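Local coordinates for biofilm-associated surface protein (Staphylococcus aureus, PDB 7C7U) that takes part in biofilm formation as a cell wall-anchored surface protein, binds calcium, and probably acts as a switch that modulates functional amyloid formation, at residues A[34-39]-A[234-239]; A[255-260]-A[325-330]; A[313-318]-A[366-371]. All blocks are in the same frame, centred on the assembly; numbering follows the deposited sequence.

Interaction 1: A[34-39]-A[234-239]; sequences SMLFDP and QIMKNG
Leu-36 meets Met-236 where two β-sheets of different parts of the fold pack by their side chains: strand 36-39 belongs to the mixed N-terminal sheet, and strand 228-237 to the five-stranded antiparallel sheet that follows. The backbones stay apart; even Ser-34 and Gln-234, the nearest pair, have CA atoms 8.0 Å from one another. Apolar reach therefore has to bridge the gap. Met-236 illustrates how. Its CB, 4.3 Å from Leu-36 CD2, only begins the approach. With chi1 at -65° the chain turns beside its own backbone N, and CG comes to 3.5 Å from Leu-36 CD2, closer than carbons normally pack. SD follows along the same methyl at 3.8 Å, after which the bend at chi3 carries CE off. The two side chains run past one another in opposite senses rather than meeting head on. The other branch of Leu-36 looks to Gln-234, two residues before Met-236 in its strand, with CD1 4.4 Å from Gln-234 CB. His-58 of strand 52-61 also touches Met-236, while Leu-36 also touches Ser-214 of strand 210-220, so each sheet supplies a second neighbour to this seam. Toward the start of both segments the contact narrows to a looser touch, Ser-34 CB lying 4.3 Å from Gln-234 CG.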
loop_
_atom_site.group_PDB
_atom_site.type_symbol
_atom_site.label_atom_id
_atom_site.label_comp_id
_atom_site.label_asym_id
_atom_site.label_seq_id
_atom_site.Cartn_x
_atom_site.Cartn_y
_atom_site.Cartn_z
ATOM N N SER A 34 15.357 5.187 13.098
ATOM C CA SER A 34 14.649 6.200 12.328
ATOM C C SER A 34 15.613 7.303 11.907
ATOM O O SER A 34 16.458 7.750 12.684
ATOM C CB SER A 34 13.494 6.788 13.141
ATOM O OG SER A 34 12.471 7.295 12.296
ATOM N N MET A 35 15.493 7.722 10.659
ATOM C CA MET A 35 16.243 8.856 10.162
ATOM C C MET A 35 15.455 10.125 10.442
ATOM O O MET A 35 14.231 10.090 10.545
ATOM C CB MET A 35 16.494 8.683 8.673
ATOM C CG MET A 35 17.344 7.471 8.396
ATOM S SD MET A 35 18.299 7.837 6.951
ATOM C CE MET A 35 18.800 9.475 7.387
ATOM N N LEU A 36 16.166 11.237 10.634
ATOM C CA LEU A 36 15.538 12.506 10.998
ATOM C C LEU A 36 15.997 13.591 10.034
ATOM O O LEU A 36 17.154 14.011 10.078
ATOM C CB LEU A 36 15.883 12.906 12.432
ATOM C CG LEU A 36 14.912 12.565 13.562
ATOM C CD1 LEU A 36 14.690 11.063 13.694
ATOM C CD2 LEU A 36 15.376 13.185 14.906
ATOM N N PHE A 37 15.084 14.062 9.197
ATOM C CA PHE A 37 15.319 15.168 8.285
ATOM C C PHE A 37 15.001 16.469 9.013
ATOM O O PHE A 37 13.893 16.643 9.526
ATOM C CB PHE A 37 14.450 14.975 7.036
ATOM C CG PHE A 37 14.591 16.047 6.008
ATOM C CD1 PHE A 37 15.757 16.184 5.272
ATOM C CD2 PHE A 37 13.531 16.904 5.753
ATOM C CE1 PHE A 37 15.876 17.182 4.305
ATOM C CE2 PHE A 37 13.620 17.885 4.791
ATOM C CZ PHE A 37 14.802 18.034 4.064
ATOM N N ASP A 38 15.979 17.368 9.087
ATOM C CA ASP A 38 15.925 18.555 9.943
ATOM C C ASP A 38 16.146 19.795 9.078
ATOM O O ASP A 38 17.259 20.352 9.053
ATOM C CB ASP A 38 16.979 18.403 11.050
ATOM C CG ASP A 38 17.033 19.567 12.019
ATOM O OD1 ASP A 38 16.173 20.464 11.984
ATOM O OD2 ASP A 38 17.954 19.566 12.867
ATOM N N PRO A 39 15.120 20.273 8.367
ATOM C CA PRO A 39 15.331 21.399 7.449
ATOM C C PRO A 39 15.175 22.768 8.096
ATOM O O PRO A 39 14.590 22.936 9.167
ATOM C CB PRO A 39 14.245 21.194 6.377
ATOM C CG PRO A 39 13.110 20.540 7.121
ATOM C CD PRO A 39 13.782 19.665 8.188
ATOM N N GLN A 234 10.124 10.915 17.643
ATOM C CA GLN A 234 11.453 10.668 18.188
ATOM C C GLN A 234 12.109 12.011 18.488
ATOM O O GLN A 234 12.010 12.942 17.684
ATOM C CB GLN A 234 12.335 9.893 17.201
ATOM C CG GLN A 234 11.641 8.734 16.470
ATOM C CD GLN A 234 11.595 7.431 17.263
ATOM O OE1 GLN A 234 12.294 7.267 18.255
ATOM N NE2 GLN A 234 10.762 6.494 16.812
ATOM N N ILE A 235 12.774 12.108 19.635
ATOM C CA ILE A 235 13.585 13.267 20.004
ATOM C C ILE A 235 14.988 12.745 20.297
ATOM O O ILE A 235 15.218 12.079 21.315
ATOM C CB ILE A 235 13.018 14.008 21.216
ATOM C CG1 ILE A 235 11.558 14.373 20.985
ATOM C CG2 ILE A 235 13.834 15.315 21.491
ATOM C CD1 ILE A 235 10.806 14.706 22.268
ATOM N N MET A 236 15.919 13.017 19.393
ATOM C CA MET A 236 17.290 12.597 19.577
ATOM C C MET A 236 17.972 13.510 20.593
ATOM O O MET A 236 17.739 14.727 20.620
ATOM C CB MET A 236 18.045 12.649 18.255
ATOM C CG MET A 236 17.534 11.679 17.195
ATOM S SD MET A 236 18.670 11.536 15.795
ATOM C CE MET A 236 20.033 12.536 16.422
ATOM N N LYS A 237 18.812 12.916 21.426
ATOM C CA LYS A 237 19.528 13.642 22.474
ATOM C C LYS A 237 20.892 14.110 21.994
ATOM O O LYS A 237 21.516 13.483 21.139
ATOM C CB LYS A 237 19.736 12.755 23.698
ATOM C CG LYS A 237 18.476 12.396 24.471
ATOM C CD LYS A 237 18.875 11.596 25.730
ATOM C CE LYS A 237 17.650 11.106 26.477
ATOM N NZ LYS A 237 18.044 10.409 27.738
ATOM N N ASN A 238 21.351 15.230 22.558
ATOM C CA ASN A 238 22.757 15.605 22.423
ATOM C C ASN A 238 23.657 14.828 23.374
ATOM O O ASN A 238 24.831 14.608 23.059
ATOM C CB ASN A 238 22.956 17.097 22.681
ATOM C CG ASN A 238 22.556 17.943 21.496
ATOM O OD1 ASN A 238 22.767 17.554 20.353
ATOM N ND2 ASN A 238 21.969 19.103 21.760
ATOM N N GLY A 239 23.150 14.450 24.545
ATOM C CA GLY A 239 23.970 13.749 25.519
ATOM C C GLY A 239 23.209 12.697 26.296
ATOM O O GLY A 239 22.615 11.770 25.710
#

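Interaction 2: A[255-260]-A[325-330]; sequences YQIDKD and VRVVLK
Strands 252-257 and 323-331 lie in different sheets of a β-sandwich and run broadly the same way where segments 255-260 and 325-330 face each other. The nearest CA atoms, those of Ile-257 and Leu-329, are 9.0 Å apart, a distance bridged by side chains from both sides, and the contact is the hydrophobic interior of the sandwich in miniature. In each strand alternate residues face the partner: Tyr-255 and Ile-257 from the four-stranded sheet, Val-327 and Leu-329 from the five-stranded one.

Ile-257 does most of the work by using both of its branches. CG2 stands anti to the backbone N and rests 3.8 Å from Leu-329 CD1. The longer branch, folded back by a chi2 of -64°, sets CD1 3.8 Å from Leu-329 CD2 and 4.2 Å from Val-327 CG1. Leu-329 CD2 also lies 4.0 Å from Ile-257 CG2, so that it touches both arms of the isoleucine, and the two side chains slide past each other instead of meeting end to end. Ile-231 of strand 228-237 touches Ile-257 and Leu-329 alike, while Val-268 of strand 265-272 packs on Val-327, so the buried cluster is completed by the strands on either side of 323-331.

Just past Ile-257 the chain leaves the interior through an Asx turn. Asp-258 OD2 accepts from the backbone N of Thr-363, and Asp-258 OD1 offers its anti lone pair to Asp-260 N at 2.9 Å.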
loop_
_atom_site.group_PDB
_atom_site.type_symbol
_atom_site.label_atom_id
_atom_site.label_comp_id
_atom_site.label_asym_id
_atom_site.label_seq_id
_atom_site.Cartn_x
_atom_site.Cartn_y
_atom_site.Cartn_z
ATOM N N TYR A 255 0.250 18.037 21.451
ATOM C CA TYR A 255 0.078 17.261 20.229
ATOM C C TYR A 255 -1.010 17.902 19.373
ATOM O O TYR A 255 -1.943 18.525 19.884
ATOM C CB TYR A 255 -0.231 15.766 20.558
ATOM C CG TYR A 255 -1.243 15.623 21.669
ATOM C CD1 TYR A 255 -2.606 15.560 21.381
ATOM C CD2 TYR A 255 -0.847 15.627 23.000
ATOM C CE1 TYR A 255 -3.543 15.471 22.400
ATOM C CE2 TYR A 255 -1.768 15.549 24.029
ATOM C CZ TYR A 255 -3.119 15.479 23.726
ATOM O OH TYR A 255 -4.045 15.407 24.747
ATOM N N GLN A 256 -0.840 17.803 18.057
ATOM C CA GLN A 256 -1.792 18.340 17.089
ATOM C C GLN A 256 -2.209 17.205 16.164
ATOM O O GLN A 256 -1.361 16.598 15.502
ATOM C CB GLN A 256 -1.179 19.504 16.298
ATOM C CG GLN A 256 -0.667 20.674 17.203
ATOM C CD GLN A 256 -0.333 21.954 16.421
ATOM O OE1 GLN A 256 -0.061 21.908 15.222
ATOM N NE2 GLN A 256 -0.334 23.103 17.112
ATOM N N ILE A 257 -3.506 16.902 16.125
ATOM C CA ILE A 257 -4.042 15.836 15.271
ATOM C C ILE A 257 -4.809 16.498 14.132
ATOM O O ILE A 257 -5.652 17.367 14.374
ATOM C CB ILE A 257 -4.938 14.867 16.069
ATOM C CG1 ILE A 257 -4.253 14.415 17.363
ATOM C CG2 ILE A 257 -5.369 13.621 15.221
ATOM C CD1 ILE A 257 -2.971 13.602 17.141
ATOM N N ASP A 258 -4.501 16.110 12.894
ATOM C CA ASP A 258 -5.153 16.687 11.721
ATOM C C ASP A 258 -6.671 16.694 11.890
ATOM O O ASP A 258 -7.284 15.650 12.128
ATOM C CB ASP A 258 -4.766 15.886 10.476
ATOM C CG ASP A 258 -5.121 16.600 9.188
ATOM O OD1 ASP A 258 -6.302 16.957 8.997
ATOM O OD2 ASP A 258 -4.222 16.817 8.360
ATOM N N LYS A 259 -7.260 17.885 11.783
ATOM C CA LYS A 259 -8.698 18.058 11.987
ATOM C C LYS A 259 -9.544 17.158 11.063
ATOM O O LYS A 259 -10.640 16.737 11.445
ATOM C CB LYS A 259 -9.059 19.533 11.795
ATOM C CG LYS A 259 -8.808 20.062 10.401
ATOM C CD LYS A 259 -9.119 21.561 10.328
ATOM C CE LYS A 259 -8.979 22.080 8.904
ATOM N NZ LYS A 259 -9.941 21.351 8.002
ATOM N N ASP A 260 -9.070 16.856 9.854
ATOM C CA ASP A 260 -9.873 16.018 8.960
ATOM C C ASP A 260 -9.945 14.563 9.386
ATOM O O ASP A 260 -10.783 13.827 8.858
ATOM C CB ASP A 260 -9.349 16.083 7.527
ATOM C CG ASP A 260 -9.568 17.435 6.895
ATOM O OD1 ASP A 260 -10.490 18.137 7.346
ATOM O OD2 ASP A 260 -8.836 17.790 5.953
ATOM N N VAL A 325 7.923 8.936 21.759
ATOM C CA VAL A 325 6.582 9.217 22.264
ATOM C C VAL A 325 5.581 8.714 21.225
ATOM O O VAL A 325 5.729 8.998 20.033
ATOM C CB VAL A 325 6.364 10.717 22.544
ATOM C CG1 VAL A 325 5.016 10.931 23.185
ATOM C CG2 VAL A 325 7.460 11.264 23.485
ATOM N N ARG A 326 4.586 7.949 21.661
ATOM C CA ARG A 326 3.592 7.397 20.738
ATOM C C ARG A 326 2.206 7.925 21.059
ATOM O O ARG A 326 1.730 7.804 22.196
ATOM C CB ARG A 326 3.573 5.874 20.773
ATOM C CG ARG A 326 2.381 5.270 19.994
ATOM C CD ARG A 326 2.567 3.760 19.811
ATOM N NE ARG A 326 3.513 3.476 18.731
ATOM C CZ ARG A 326 3.930 2.266 18.380
ATOM N NH1 ARG A 326 3.494 1.195 19.044
ATOM N NH2 ARG A 326 4.785 2.130 17.371
ATOM N N VAL A 327 1.537 8.471 20.054
ATOM C CA VAL A 327 0.123 8.806 20.151
ATOM C C VAL A 327 -0.645 7.809 19.292
ATOM O O VAL A 327 -0.262 7.554 18.147
ATOM C CB VAL A 327 -0.151 10.250 19.711
ATOM C CG1 VAL A 327 -1.662 10.545 19.739
ATOM C CG2 VAL A 327 0.589 11.225 20.641
ATOM N N VAL A 328 -1.721 7.255 19.840
ATOM C CA VAL A 328 -2.532 6.245 19.148
ATOM C C VAL A 328 -3.914 6.815 18.871
ATOM O O VAL A 328 -4.608 7.257 19.794
ATOM C CB VAL A 328 -2.637 4.950 19.967
ATOM C CG1 VAL A 328 -3.509 3.891 19.191
ATOM C CG2 VAL A 328 -1.249 4.393 20.262
ATOM N N LEU A 329 -4.330 6.781 17.604
ATOM C CA LEU A 329 -5.674 7.186 17.210
ATOM C C LEU A 329 -6.430 5.909 16.864
ATOM O O LEU A 329 -6.092 5.241 15.884
ATOM C CB LEU A 329 -5.647 8.125 16.010
ATOM C CG LEU A 329 -4.585 9.209 15.908
ATOM C CD1 LEU A 329 -4.787 9.884 14.565
ATOM C CD2 LEU A 329 -4.690 10.197 17.078
ATOM N N LYS A 330 -7.434 5.572 17.670
ATOM C CA LYS A 330 -8.262 4.402 17.425
ATOM C C LYS A 330 -9.379 4.776 16.454
ATOM O O LYS A 330 -10.188 5.666 16.743
ATOM C CB LYS A 330 -8.831 3.878 18.743
ATOM C CG LYS A 330 -7.823 3.125 19.584
ATOM C CD LYS A 330 -8.492 2.294 20.683
ATOM C CE LYS A 330 -7.468 1.418 21.400
ATOM N NZ LYS A 330 -8.024 0.650 22.552
#

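Interaction 3: A[313-318]-A[366-371]; sequences IEFNNA and GYLTDS
Leu-368 spreads its two methyls over a pair of residues from the loop 313-318, one to each. CD1 comes in at the edge of the Phe-315 ring, near its plane, 4.0 Å from CE1. CD2 instead reaches Ile-313, whose CD1 lies 4.2 Å away. The ring is set for this by the loop itself: Ile-313 CG2 sits 3.6 Å above the ring plane, over its centre, so one face is covered from within the segment while the rim is turned to the leucine. Phe-315 CG stands beside its backbone N, chi1 -77°, and the ring then extends toward Leu-368 from the opposite direction. The loop is also tied across Phe-315: Glu-314 OE2 accepts from Asn-316 N at 2.8 Å.

The loop is the connection by which the chain passes from strand 301-305 in one sheet of the sandwich to strand 323-331 in the other. It packs against both sheets: Tyr-253 of strand 252-257 touches both Ile-313 and Leu-368, while Val-323 of strand 323-331 backs Ile-313 and Phe-315.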
loop_
_atom_site.group_PDB
_atom_site.type_symbol
_atom_site.label_atom_id
_atom_site.label_comp_id
_atom_site.label_asym_id
_atom_site.label_seq_id
_atom_site.Cartn_x
_atom_site.Cartn_y
_atom_site.Cartn_z
ATOM N N ILE A 313 6.270 9.451 29.822
ATOM C CA ILE A 313 7.249 9.446 28.749
ATOM C C ILE A 313 8.514 8.782 29.261
ATOM O O ILE A 313 9.023 9.147 30.329
ATOM C CB ILE A 313 7.547 10.875 28.248
ATOM C CG1 ILE A 313 6.327 11.456 27.525
ATOM C CG2 ILE A 313 8.791 10.888 27.345
ATOM C CD1 ILE A 313 6.447 12.937 27.252
ATOM N N GLU A 314 9.030 7.825 28.493
ATOM C CA GLU A 314 10.310 7.187 28.769
ATOM C C GLU A 314 11.420 8.089 28.223
ATOM O O GLU A 314 11.739 8.070 27.029
ATOM C CB GLU A 314 10.362 5.788 28.156
ATOM C CG GLU A 314 11.735 5.136 28.291
ATOM C CD GLU A 314 12.192 5.026 29.750
ATOM O OE1 GLU A 314 11.840 4.022 30.410
ATOM O OE2 GLU A 314 12.871 5.954 30.256
ATOM N N PHE A 315 12.027 8.881 29.103
ATOM C CA PHE A 315 13.088 9.777 28.672
ATOM C C PHE A 315 14.455 9.109 28.608
ATOM O O PHE A 315 15.433 9.804 28.296
ATOM C CB PHE A 315 13.184 10.981 29.607
ATOM C CG PHE A 315 12.130 12.018 29.385
ATOM C CD1 PHE A 315 12.225 12.905 28.323
ATOM C CD2 PHE A 315 11.063 12.135 30.264
ATOM C CE1 PHE A 315 11.263 13.895 28.130
ATOM C CE2 PHE A 315 10.100 13.117 30.081
ATOM C CZ PHE A 315 10.199 14.004 29.009
ATOM N N ASN A 316 14.544 7.803 28.895
ATOM C CA ASN A 316 15.825 7.095 28.999
ATOM C C ASN A 316 16.819 7.900 29.845
ATOM O O ASN A 316 17.922 8.229 29.413
ATOM C CB ASN A 316 16.395 6.792 27.609
ATOM C CG ASN A 316 15.385 6.111 26.701
ATOM O OD1 ASN A 316 14.779 5.115 27.075
ATOM N ND2 ASN A 316 15.206 6.646 25.504
ATOM N N ASN A 317 16.400 8.239 31.057
ATOM C CA ASN A 317 17.190 9.116 31.918
ATOM C C ASN A 317 18.613 8.603 32.133
ATOM O O ASN A 317 18.835 7.437 32.483
ATOM C CB ASN A 317 16.480 9.304 33.257
ATOM C CG ASN A 317 15.231 10.150 33.130
ATOM O OD1 ASN A 317 15.132 11.001 32.236
ATOM N ND2 ASN A 317 14.263 9.925 34.019
ATOM N N ALA A 318 19.579 9.502 31.917
ATOM C CA ALA A 318 21.014 9.276 32.071
ATOM C C ALA A 318 21.576 8.305 31.044
ATOM O O ALA A 318 22.697 7.840 31.206
ATOM C CB ALA A 318 21.373 8.811 33.485
ATOM N N GLY A 366 4.028 17.396 17.452
ATOM C CA GLY A 366 4.191 17.130 18.870
ATOM C C GLY A 366 5.392 17.910 19.375
ATOM O O GLY A 366 6.324 18.186 18.620
ATOM N N TYR A 367 5.344 18.307 20.639
ATOM C CA TYR A 367 6.426 19.105 21.228
ATOM C C TYR A 367 6.250 19.137 22.737
ATOM O O TYR A 367 5.153 18.927 23.260
ATOM C CB TYR A 367 6.476 20.543 20.654
ATOM C CG TYR A 367 5.187 21.333 20.793
ATOM C CD1 TYR A 367 4.135 21.175 19.868
ATOM C CD2 TYR A 367 5.011 22.237 21.828
ATOM C CE1 TYR A 367 2.965 21.902 19.998
ATOM C CE2 TYR A 367 3.840 22.961 21.968
ATOM C CZ TYR A 367 2.824 22.793 21.040
ATOM O OH TYR A 367 1.658 23.504 21.189
ATOM N N LEU A 368 7.362 19.393 23.434
ATOM C CA LEU A 368 7.384 19.574 24.875
ATOM C C LEU A 368 7.468 21.064 25.191
ATOM O O LEU A 368 8.133 21.829 24.488
ATOM C CB LEU A 368 8.590 18.846 25.510
ATOM C CG LEU A 368 8.494 17.311 25.471
ATOM C CD1 LEU A 368 9.860 16.640 25.611
ATOM C CD2 LEU A 368 7.553 16.882 26.590
ATOM N N THR A 369 6.820 21.462 26.281
ATOM C CA THR A 369 6.875 22.840 26.753
ATOM C C THR A 369 7.229 22.846 28.228
ATOM O O THR A 369 6.935 21.896 28.953
ATOM C CB THR A 369 5.541 23.596 26.588
ATOM O OG1 THR A 369 4.480 22.799 27.141
ATOM C CG2 THR A 369 5.266 23.941 25.116
ATOM N N ASP A 370 7.859 23.932 28.682
ATOM C CA ASP A 370 8.108 24.025 30.112
ATOM C C ASP A 370 6.828 24.474 30.816
ATOM O O ASP A 370 5.784 24.691 30.184
ATOM C CB ASP A 370 9.307 24.946 30.403
ATOM C CG ASP A 370 9.066 26.414 30.051
ATOM O OD1 ASP A 370 7.912 26.837 29.868
ATOM O OD2 ASP A 370 10.075 27.173 29.986
ATOM N N SER A 371 6.914 24.659 32.140
ATOM C CA SER A 371 5.730 25.031 32.916
ATOM C C SER A 371 5.209 26.428 32.589
ATOM O O SER A 371 4.130 26.788 33.064
ATOM C CB SER A 371 6.015 24.921 34.418
ATOM O OG SER A 371 7.110 25.731 34.818
#

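How the interactions relate
Followed from the N terminus, interaction 1 closes a long excursion of 194 residues and joins the N-terminal sheet to the five-stranded sheet of the sandwich before either of the others opens. Interactions 2 and 3 then cross: 313-318 lies within the loop closed by 255-260 and 325-330, and its partner 366-371 comes after it. Interaction 2 joins the two sandwich sheets directly, while interaction 3 ties the loop that connects them to the four-stranded sheet; the two touch at Val-325 CG2 and Ile-313 CG2, 4.1 Å apart. Interaction 1 reaches interaction 3 through Lys-237 NZ, which probably bonds to Phe-315 O at 2.7 Å.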